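Local coordinates for YkuI protein (Bacillus subtilis, PDB 2BAS) that probably hydrolyses the bacterial second messenger cyclic di-GMP, as expected of a protein with an EAL phosphodiesterase domain, at residues Y41-E49 with R250-S261. Sequence-based numbering, arbitrary orientation.
Sequences YYQAIFSAE and RYFQGYYLVSPS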
ATOM      1  N   TYR A  41     -31.003  13.785 -10.400  1.00 59.41           N
ATOM      2  CA  TYR A  41     -31.310  13.319  -9.061  1.00 58.47           C
ATOM      3  C   TYR A  41     -30.064  13.523  -8.217  1.00 58.55           C
ATOM      4  O   TYR A  41     -29.006  13.891  -8.744  1.00 57.47           O
ATOM      5  CB  TYR A  41     -31.708  11.852  -9.078  1.00 58.80           C
ATOM      6  CG  TYR A  41     -33.182  11.613  -8.918  1.00 58.23           C
ATOM      7  CD1 TYR A  41     -34.118  12.403  -9.588  1.00 56.14           C
ATOM      8  CD2 TYR A  41     -33.646  10.577  -8.108  1.00 59.16           C
ATOM      9  CE1 TYR A  41     -35.482  12.170  -9.445  1.00 55.12           C
ATOM     10  CE2 TYR A  41     -35.009  10.332  -7.959  1.00 57.09           C
ATOM     11  CZ  TYR A  41     -35.917  11.135  -8.629  1.00 58.46           C
ATOM     12  OH  TYR A  41     -37.264  10.897  -8.482  1.00 63.90           O
ATOM     13  N   TYR A  42     -30.182  13.295  -6.908  1.00 58.17           N
ATOM     14  CA  TYR A  42     -29.059  13.515  -5.990  1.00 57.44           C
ATOM     15  C   TYR A  42     -28.937  12.433  -4.917  1.00 57.82           C
ATOM     16  O   TYR A  42     -29.938  11.874  -4.460  1.00 56.59           O
ATOM     17  CB  TYR A  42     -29.190  14.885  -5.311  1.00 57.36           C
ATOM     18  CG  TYR A  42     -29.514  16.046  -6.242  1.00 56.87           C
ATOM     19  CD1 TYR A  42     -30.836  16.385  -6.533  1.00 57.17           C
ATOM     20  CD2 TYR A  42     -28.497  16.809  -6.824  1.00 55.24           C
ATOM     21  CE1 TYR A  42     -31.136  17.448  -7.391  1.00 54.09           C
ATOM     22  CE2 TYR A  42     -28.786  17.867  -7.672  1.00 54.54           C
ATOM     23  CZ  TYR A  42     -30.109  18.182  -7.951  1.00 54.12           C
ATOM     24  OH  TYR A  42     -30.393  19.231  -8.790  1.00 52.38           O
ATOM     25  N   GLN A  43     -27.700  12.146  -4.517  1.00 58.35           N
ATOM     26  CA  GLN A  43     -27.445  11.243  -3.404  1.00 57.63           C
ATOM     27  C   GLN A  43     -26.455  11.897  -2.452  1.00 57.09           C
ATOM     28  O   GLN A  43     -25.368  12.298  -2.854  1.00 56.74           O
ATOM     29  CB  GLN A  43     -26.943   9.880  -3.885  1.00 57.62           C
ATOM     30  CG  GLN A  43     -26.946   8.803  -2.783  1.00 58.00           C
ATOM     31  CD  GLN A  43     -26.590   7.418  -3.296  1.00 58.64           C
ATOM     32  OE1 GLN A  43     -25.951   7.260  -4.341  1.00 62.61           O
ATOM     33  NE2 GLN A  43     -26.997   6.402  -2.552  1.00 59.91           N
ATOM     34  N   ALA A  44     -26.846  12.005  -1.189  1.00 57.50           N
ATOM     35  CA  ALA A  44     -26.035  12.682  -0.181  1.00 56.34           C
ATOM     36  C   ALA A  44     -24.772  11.923   0.162  1.00 55.99           C
ATOM     37  O   ALA A  44     -24.732  10.683   0.121  1.00 55.53           O
ATOM     38  CB  ALA A  44     -26.849  12.948   1.078  1.00 57.56           C
ATOM     39  N   ILE A  45     -23.733  12.685   0.486  1.00 54.61           N
ATOM     40  CA  ILE A  45     -22.477  12.117   0.926  1.00 54.80           C
ATOM     41  C   ILE A  45     -22.211  12.626   2.329  1.00 56.27           C
ATOM     42  O   ILE A  45     -22.358  13.827   2.601  1.00 56.45           O
ATOM     43  CB  ILE A  45     -21.337  12.426  -0.056  1.00 55.09           C
ATOM     44  CG1 ILE A  45     -21.612  11.706  -1.378  1.00 51.84           C
ATOM     45  CG2 ILE A  45     -20.001  11.955   0.514  1.00 53.36           C
ATOM     46  CD1 ILE A  45     -21.034  12.378  -2.562  1.00 54.20           C
ATOM     47  N   PHE A  46     -21.829  11.702   3.210  1.00 56.52           N
ATOM     48  CA  PHE A  46     -21.772  11.978   4.644  1.00 57.83           C
ATOM     49  C   PHE A  46     -20.394  12.152   5.245  1.00 57.96           C
ATOM     50  O   PHE A  46     -19.458  11.450   4.899  1.00 57.03           O
ATOM     51  CB  PHE A  46     -22.573  10.925   5.415  1.00 56.98           C
ATOM     52  CG  PHE A  46     -24.046  10.981   5.133  1.00 56.37           C
ATOM     53  CD1 PHE A  46     -24.599  10.237   4.094  1.00 55.77           C
ATOM     54  CD2 PHE A  46     -24.877  11.805   5.884  1.00 56.14           C
ATOM     55  CE1 PHE A  46     -25.963  10.296   3.820  1.00 53.66           C
ATOM     56  CE2 PHE A  46     -26.237  11.872   5.619  1.00 55.81           C
ATOM     57  CZ  PHE A  46     -26.782  11.111   4.586  1.00 55.71           C
ATOM     58  N   SER A  47     -20.311  13.119   6.153  1.00 60.25           N
ATOM     59  CA  SER A  47     -19.097  13.484   6.878  1.00 61.63           C
ATOM     60  C   SER A  47     -18.830  12.479   7.984  1.00 61.76           C
ATOM     61  O   SER A  47     -19.770  11.922   8.556  1.00 61.61           O
ATOM     62  CB  SER A  47     -19.307  14.861   7.522  1.00 62.19           C
ATOM     63  OG  SER A  47     -18.086  15.525   7.792  1.00 67.42           O
ATOM     64  N   ALA A  48     -17.557  12.256   8.300  1.00 61.91           N
ATOM     65  CA  ALA A  48     -17.207  11.379   9.410  1.00 62.81           C
ATOM     66  C   ALA A  48     -17.061  12.154  10.716  1.00 63.91           C
ATOM     67  O   ALA A  48     -17.462  11.658  11.771  1.00 63.98           O
ATOM     68  CB  ALA A  48     -15.942  10.608   9.110  1.00 63.74           C
ATOM     69  N   GLU A  49     -16.501  13.365  10.636  1.00 65.14           N
ATOM     70  CA  GLU A  49     -16.240  14.205  11.816  1.00 65.97           C
ATOM     71  C   GLU A  49     -17.541  14.644  12.484  1.00 66.83           C
ATOM     72  O   GLU A  49     -17.807  14.281  13.633  1.00 65.87           O
ATOM     73  CB  GLU A  49     -15.380  15.423  11.471  1.00 65.70           C
ATOM     74  CG  GLU A  49     -14.256  15.169  10.496  1.00 67.66           C
ATOM     75  CD  GLU A  49     -14.532  15.796   9.150  1.00 69.03           C
ATOM     76  OE1 GLU A  49     -14.752  17.029   9.125  1.00 69.97           O
ATOM     77  OE2 GLU A  49     -14.522  15.071   8.130  1.00 67.15           O
ATOM     78  N   ARG A 250     -13.300   8.752   5.273  1.00 67.57           N
ATOM     79  CA  ARG A 250     -13.663  10.104   5.686  1.00 69.70           C
ATOM     80  C   ARG A 250     -15.072  10.511   5.240  1.00 70.04           C
ATOM     81  O   ARG A 250     -15.727  11.314   5.904  1.00 70.27           O
ATOM     82  CB  ARG A 250     -12.637  11.126   5.205  1.00 69.76           C
ATOM     83  CG  ARG A 250     -12.855  12.484   5.830  1.00 73.26           C
ATOM     84  CD  ARG A 250     -11.790  13.468   5.448  1.00 80.00           C
ATOM     85  NE  ARG A 250     -11.920  14.679   6.252  1.00 88.23           N
ATOM     86  CZ  ARG A 250     -11.028  15.662   6.286  1.00 90.22           C
ATOM     87  NH1 ARG A 250      -9.919  15.590   5.556  1.00 94.19           N
ATOM     88  NH2 ARG A 250     -11.247  16.715   7.059  1.00 90.02           N
ATOM     89  N   TYR A 251     -15.520   9.968   4.111  1.00 70.46           N
ATOM     90  CA  TYR A 251     -16.864  10.235   3.591  1.00 70.11           C
ATOM     91  C   TYR A 251     -17.545   8.929   3.209  1.00 69.37           C
ATOM     92  O   TYR A 251     -16.870   7.962   2.856  1.00 69.89           O
ATOM     93  CB  TYR A 251     -16.808  11.169   2.387  1.00 70.35           C
ATOM     94  CG  TYR A 251     -16.128  12.495   2.656  1.00 72.24           C
ATOM     95  CD1 TYR A 251     -14.838  12.754   2.184  1.00 68.67           C
ATOM     96  CD2 TYR A 251     -16.774  13.491   3.388  1.00 72.61           C
ATOM     97  CE1 TYR A 251     -14.220  13.984   2.423  1.00 71.16           C
ATOM     98  CE2 TYR A 251     -16.168  14.715   3.635  1.00 71.63           C
ATOM     99  CZ  TYR A 251     -14.896  14.957   3.153  1.00 72.58           C
ATOM    100  OH  TYR A 251     -14.311  16.178   3.408  1.00 73.37           O
ATOM    101  N   PHE A 252     -18.876   8.909   3.278  1.00 68.16           N
ATOM    102  CA  PHE A 252     -19.652   7.692   3.054  1.00 66.62           C
ATOM    103  C   PHE A 252     -20.890   7.933   2.188  1.00 66.79           C
ATOM    104  O   PHE A 252     -21.549   8.970   2.304  1.00 67.75           O
ATOM    105  CB  PHE A 252     -20.106   7.107   4.389  1.00 65.69           C
ATOM    106  CG  PHE A 252     -19.033   7.045   5.444  1.00 68.31           C
ATOM    107  CD1 PHE A 252     -18.897   8.073   6.378  1.00 70.03           C
ATOM    108  CD2 PHE A 252     -18.185   5.946   5.536  1.00 67.26           C
ATOM    109  CE1 PHE A 252     -17.917   8.012   7.368  1.00 70.35           C
ATOM    110  CE2 PHE A 252     -17.197   5.875   6.535  1.00 64.08           C
ATOM    111  CZ  PHE A 252     -17.061   6.905   7.443  1.00 62.13           C
ATOM    112  N   GLN A 253     -21.233   6.946   1.363  1.00 65.51           N
ATOM    113  CA  GLN A 253     -22.360   7.043   0.439  1.00 63.09           C
ATOM    114  C   GLN A 253     -22.958   5.669   0.143  1.00 62.55           C
ATOM    115  O   GLN A 253     -22.217   4.707  -0.057  1.00 64.15           O
ATOM    116  CB  GLN A 253     -21.868   7.670  -0.864  1.00 63.47           C
ATOM    117  CG  GLN A 253     -22.925   7.924  -1.927  1.00 63.67           C
ATOM    118  CD  GLN A 253     -22.315   8.417  -3.220  1.00 63.76           C
ATOM    119  OE1 GLN A 253     -21.116   8.682  -3.287  1.00 66.61           O
ATOM    120  NE2 GLN A 253     -23.135   8.547  -4.256  1.00 65.38           N
ATOM    121  N   GLY A 254     -24.288   5.587   0.105  1.00 60.96           N
ATOM    122  CA  GLY A 254     -24.994   4.357  -0.254  1.00 60.30           C
ATOM    123  C   GLY A 254     -26.453   4.245   0.190  1.00 61.06           C
ATOM    124  O   GLY A 254     -26.960   5.079   0.963  1.00 58.48           O
ATOM    125  N   TYR A 255     -27.124   3.199  -0.299  1.00 61.98           N
ATOM    126  CA  TYR A 255     -28.505   2.888   0.093  1.00 63.71           C
ATOM    127  C   TYR A 255     -28.668   2.822   1.606  1.00 63.16           C
ATOM    128  O   TYR A 255     -29.651   3.331   2.145  1.00 63.91           O
ATOM    129  CB  TYR A 255     -28.989   1.568  -0.525  1.00 65.32           C
ATOM    130  CG  TYR A 255     -29.102   1.595  -2.029  1.00 71.07           C
ATOM    131  CD1 TYR A 255     -30.033   2.423  -2.666  1.00 76.17           C
ATOM    132  CD2 TYR A 255     -28.294   0.782  -2.824  1.00 75.66           C
ATOM    133  CE1 TYR A 255     -30.142   2.454  -4.063  1.00 76.64           C
ATOM    134  CE2 TYR A 255     -28.394   0.807  -4.227  1.00 75.87           C
ATOM    135  CZ  TYR A 255     -29.316   1.644  -4.836  1.00 74.67           C
ATOM    136  OH  TYR A 255     -29.421   1.669  -6.215  1.00 74.83           O
ATOM    137  N   TYR A 256     -27.703   2.199   2.285  1.00 62.30           N
ATOM    138  CA  TYR A 256     -27.767   2.034   3.737  1.00 61.80           C
ATOM    139  C   TYR A 256     -27.909   3.374   4.438  1.00 60.98           C
ATOM    140  O   TYR A 256     -28.665   3.492   5.397  1.00 61.12           O
ATOM    141  CB  TYR A 256     -26.555   1.263   4.290  1.00 62.16           C
ATOM    142  CG  TYR A 256     -26.681   0.951   5.768  1.00 62.29           C
ATOM    143  CD1 TYR A 256     -27.543  -0.052   6.215  1.00 61.68           C
ATOM    144  CD2 TYR A 256     -25.960   1.672   6.716  1.00 62.37           C
ATOM    145  CE1 TYR A 256     -27.679  -0.332   7.564  1.00 62.66           C
ATOM    146  CE2 TYR A 256     -26.085   1.396   8.074  1.00 64.21           C
ATOM    147  CZ  TYR A 256     -26.949   0.393   8.489  1.00 64.62           C
ATOM    148  OH  TYR A 256     -27.082   0.110   9.830  1.00 63.74           O
ATOM    149  N   LEU A 257     -27.195   4.382   3.943  1.00 60.28           N
ATOM    150  CA  LEU A 257     -27.276   5.720   4.507  1.00 60.91           C
ATOM    151  C   LEU A 257     -28.516   6.453   4.006  1.00 61.40           C
ATOM    152  O   LEU A 257     -29.444   6.684   4.778  1.00 61.68           O
ATOM    153  CB  LEU A 257     -26.008   6.520   4.219  1.00 60.56           C
ATOM    154  CG  LEU A 257     -24.715   5.929   4.780  1.00 61.77           C
ATOM    155  CD1 LEU A 257     -23.541   6.728   4.304  1.00 62.40           C
ATOM    156  CD2 LEU A 257     -24.736   5.876   6.297  1.00 63.81           C
ATOM    157  N   VAL A 258     -28.532   6.802   2.720  1.00 61.81           N
ATOM    158  CA  VAL A 258     -29.659   7.505   2.098  1.00 62.18           C
ATOM    159  C   VAL A 258     -29.711   7.218   0.596  1.00 61.71           C
ATOM    160  O   VAL A 258     -28.742   7.445  -0.119  1.00 61.20           O
ATOM    161  CB  VAL A 258     -29.599   9.047   2.336  1.00 62.58           C
ATOM    162  CG1 VAL A 258     -30.606   9.768   1.475  1.00 64.01           C
ATOM    163  CG2 VAL A 258     -29.878   9.392   3.788  1.00 63.95           C
ATOM    164  N   SER A 259     -30.852   6.713   0.135  1.00 62.85           N
ATOM    165  CA  SER A 259     -31.098   6.462  -1.292  1.00 64.11           C
ATOM    166  C   SER A 259     -31.130   7.767  -2.129  1.00 64.12           C
ATOM    167  O   SER A 259     -31.238   8.859  -1.570  1.00 64.94           O
ATOM    168  CB  SER A 259     -32.455   5.750  -1.481  1.00 63.16           C
ATOM    169  OG  SER A 259     -33.514   6.608  -1.079  1.00 64.26           O
ATOM    170  N   PRO A 260     -30.993   7.668  -3.465  1.00 63.91           N
ATOM    171  CA  PRO A 260     -31.076   8.897  -4.262  1.00 64.58           C
ATOM    172  C   PRO A 260     -32.487   9.488  -4.346  1.00 64.98           C
ATOM    173  O   PRO A 260     -33.455   8.757  -4.557  1.00 65.22           O
ATOM    174  CB  PRO A 260     -30.612   8.451  -5.661  1.00 64.34           C
ATOM    175  CG  PRO A 260     -29.956   7.115  -5.457  1.00 64.62           C
ATOM    176  CD  PRO A 260     -30.698   6.500  -4.310  1.00 63.87           C
ATOM    177  N   SER A 261     -32.592  10.803  -4.171  1.00 65.12           N
ATOM    178  CA  SER A 261     -33.856  11.505  -4.367  1.00 66.32           C
ATOM    179  C   SER A 261     -33.657  12.773  -5.188  1.00 65.64           C
ATOM    180  O   SER A 261     -32.530  13.155  -5.507  1.00 65.10           O
ATOM    181  CB  SER A 261     -34.553  11.820  -3.033  1.00 67.15           C
ATOM    182  OG  SER A 261     -33.915  12.880  -2.341  1.00 71.40           O
TER
HETATM  183  O   HOH W   1     -25.803   8.468   0.539  1.00 47.73           O
HETATM  184  O   HOH W   2     -15.890  17.436   6.178  1.00 78.10           O
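With CG opposite the backbone N in both Q43 (chi1 -168°) and Q253 (chi1 -177°) and both chains extended beyond it, the two amide planes stand at right angles. Q253 NE2 donates to Q43 OE1 (3.1 Å) from above the Q43 carbonyl plane. Q43 NE2 in turn gives a nearly straight hydrogen bond to V258 O, holding both ends of this amide. E57 of strand 53-64 and K197 of strand 195-199 also hydrogen-bond to the Q253 amide, through NE2 and OE1. A water bridges A44 O, G254 N and V258 O where the chain loops out between Q253 and V258. On one side of this loop F46 and F252 form an antiparallel hydrogen-bonded pair (F46 N to F252 O 2.9 Å); on the other, Y42 and S261 exchange backbone bonds as a single bridge. The F46 ring packs against the returning loop, with V258 CG2 at its edge (3.6 Å from CZ) and L257 CD1 obliquely at CD1. Beyond the pair, A48 CB touches F252 CE1, and R250 NE points straight at E49 OE2 (3.2 Å), meeting it from above the carboxylate plane in a salt bridge; K366 of the second subunit pairs with the other oxygen, OE1. This pairing of strands 38-47 and 249-252 belongs to the modified TIM barrel of EAL domains, in which one strand, here 38-47, runs antiparallel to its neighbours.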